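Local coordinates for protein 2-methyl-3-hydroxypyridine-5-carboxylic acid oxygenase (Mesorhizobium loti, PDB 3ALJ) that probably catalyses the FAD-dependent, ring-opening oxygenation of 2-methyl-3-hydroxypyridine-5-carboxylic acid, at residues 282-287 and 326-331. Residues are numbered along the deposited sequence; the frame is centred on the assembly and turned at random. Where two conformers were deposited one is given.
Sequences KVALVG and VAWETR
Trp-328 reaches from helix 321-349 to Ala-284, Leu-285 and Val-286, on and just after strand 283-285, which runs parallel to strand 151-154 in the mixed Rossmann-type sheet of the FAD-binding domain. Its CB starts toward the strand, and with CG anti to the backbone N (chi1 163°) the indole is carried off the helix and across the gap, which at the backbone is 9.0 Å between the CA atoms of Ala-284 and Glu-329. On the five-membered ring, NE1 turns aside to donate a hydrogen bond to the carbonyl of Asn-307 in helix 300-314, satisfying a polar atom in a buried place. The benzo ring does the touching. Ala-284 CB lies 3.9 Å from Trp-328 CZ3, approaching obliquely; the short methyl lets the ring lie close to the strand. Val-286 presents CG1, 4.0 Å from Trp-328 CZ2 and also oblique; the two side chains cross at about a right angle. The Val-286 side chain also touches Ala-155 and Val-153 and lies about 6 Å from the bound FAD. Gly-287, next along, touches the cofactor, and its backbone takes a conformation that suits glycine. At the far edge of the indole, Trp-328 CH2 points its C-H at the backbone of the strand: Leu-285 O sits in the ring plane, 3.3 Å from that carbon.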
loop_
_atom_site.group_PDB
_atom_site.type_symbol
_atom_site.label_atom_id
_atom_site.label_comp_id
_atom_site.label_asym_id
_atom_site.label_seq_id
_atom_site.Cartn_x
_atom_site.Cartn_y
_atom_site.Cartn_z
ATOM N N LYS A 282 -21.487 10.331 9.674
ATOM C CA LYS A 282 -20.814 10.981 8.560
ATOM C C LYS A 282 -19.294 10.633 8.519
ATOM O O LYS A 282 -18.633 11.255 7.727
ATOM C CB LYS A 282 -20.968 12.479 8.613
ATOM C CG LYS A 282 -22.501 12.945 8.489
ATOM C CD LYS A 282 -22.555 14.482 8.841
ATOM C CE LYS A 282 -23.937 15.028 9.331
ATOM N NZ LYS A 282 -24.810 14.707 8.244
ATOM N N VAL A 283 -18.883 9.662 9.326
ATOM C CA VAL A 283 -17.434 9.254 9.351
ATOM C C VAL A 283 -17.273 7.952 8.580
ATOM O O VAL A 283 -17.938 6.959 8.807
ATOM C CB VAL A 283 -17.026 9.012 10.806
ATOM C CG1 VAL A 283 -15.580 8.438 10.842
ATOM C CG2 VAL A 283 -17.063 10.387 11.602
ATOM N N ALA A 284 -16.271 7.947 7.646
ATOM C CA ALA A 284 -15.859 6.695 6.941
ATOM C C ALA A 284 -14.415 6.478 7.220
ATOM O O ALA A 284 -13.569 7.409 7.096
ATOM C CB ALA A 284 -16.024 6.860 5.491
ATOM N N LEU A 285 -14.125 5.237 7.566
ATOM C CA LEU A 285 -12.696 4.783 7.795
ATOM C C LEU A 285 -12.204 4.131 6.497
ATOM O O LEU A 285 -12.861 3.222 5.980
ATOM C CB LEU A 285 -12.653 3.744 8.907
ATOM C CG LEU A 285 -13.241 4.324 10.233
ATOM C CD1 LEU A 285 -13.110 3.211 11.286
ATOM C CD2 LEU A 285 -12.528 5.604 10.719
ATOM N N VAL A 286 -11.040 4.550 6.018
ATOM C CA VAL A 286 -10.506 4.106 4.659
ATOM C C VAL A 286 -9.094 3.655 4.848
ATOM O O VAL A 286 -8.321 4.399 5.487
ATOM C CB VAL A 286 -10.543 5.253 3.598
ATOM C CG1 VAL A 286 -12.070 5.729 3.385
ATOM C CG2 VAL A 286 -9.439 6.390 3.766
ATOM N N GLY A 287 -8.666 2.567 4.227
ATOM C CA GLY A 287 -7.254 2.251 4.228
ATOM C C GLY A 287 -6.863 1.446 5.450
ATOM O O GLY A 287 -7.691 0.672 5.962
ATOM N N VAL A 326 -23.088 3.704 4.210
ATOM C CA VAL A 326 -23.509 2.380 4.403
ATOM C C VAL A 326 -23.533 1.644 3.020
ATOM O O VAL A 326 -23.084 0.480 2.936
ATOM C CB VAL A 326 -24.902 2.439 5.092
ATOM C CG1 VAL A 326 -25.622 1.018 5.075
ATOM C CG2 VAL A 326 -24.734 2.807 6.547
ATOM N N ALA A 327 -24.011 2.313 1.962
ATOM C CA ALA A 327 -24.071 1.576 0.687
ATOM C C ALA A 327 -22.628 1.249 0.239
ATOM O O ALA A 327 -22.403 0.206 -0.363
ATOM C CB ALA A 327 -24.751 2.443 -0.348
ATOM N N TRP A 328 -21.735 2.202 0.502
ATOM C CA TRP A 328 -20.315 1.997 0.062
ATOM C C TRP A 328 -19.690 0.799 0.729
ATOM O O TRP A 328 -19.118 -0.082 0.043
ATOM C CB TRP A 328 -19.553 3.219 0.483
ATOM C CG TRP A 328 -18.034 3.093 0.524
ATOM C CD1 TRP A 328 -17.162 2.995 -0.569
ATOM C CD2 TRP A 328 -17.225 3.133 1.729
ATOM N NE1 TRP A 328 -15.838 2.912 -0.085
ATOM C CE2 TRP A 328 -15.897 2.980 1.300
ATOM C CE3 TRP A 328 -17.509 3.224 3.121
ATOM C CZ2 TRP A 328 -14.824 3.086 2.181
ATOM C CZ3 TRP A 328 -16.438 3.240 4.006
ATOM C CH2 TRP A 328 -15.130 3.088 3.521
ATOM N N GLU A 329 -19.744 0.717 2.055
ATOM C CA GLU A 329 -19.214 -0.470 2.708
ATOM C C GLU A 329 -19.829 -1.782 2.204
ATOM O O GLU A 329 -19.162 -2.783 1.934
ATOM C CB GLU A 329 -19.246 -0.359 4.264
ATOM C CG GLU A 329 -18.647 -1.537 4.979
ATOM C CD GLU A 329 -18.711 -1.445 6.516
ATOM O OE1 GLU A 329 -19.049 -0.412 7.055
ATOM O OE2 GLU A 329 -18.502 -2.527 7.086
ATOM N N THR A 330 -21.158 -1.743 2.135
ATOM C CA THR A 330 -21.850 -2.954 1.665
ATOM C C THR A 330 -21.337 -3.391 0.265
ATOM O O THR A 330 -21.181 -4.588 0.005
ATOM C CB THR A 330 -23.393 -2.636 1.585
ATOM O OG1 THR A 330 -23.811 -2.484 2.939
ATOM C CG2 THR A 330 -24.167 -3.886 0.993
ATOM N N ARG A 331 -21.137 -2.419 -0.637
ATOM C CA ARG A 331 -20.739 -2.726 -2.020
ATOM C C ARG A 331 -19.300 -3.241 -2.136
ATOM O O ARG A 331 -18.994 -4.155 -2.829
ATOM C CB ARG A 331 -20.871 -1.414 -2.839
ATOM C CG ARG A 331 -20.501 -1.596 -4.301
ATOM C CD ARG A 331 -20.907 -0.411 -5.062
ATOM N NE ARG A 331 -20.145 0.831 -4.809
ATOM C CZ ARG A 331 -19.059 1.208 -5.522
ATOM N NH1 ARG A 331 -18.569 0.371 -6.442
ATOM N NH2 ARG A 331 -18.418 2.415 -5.305
#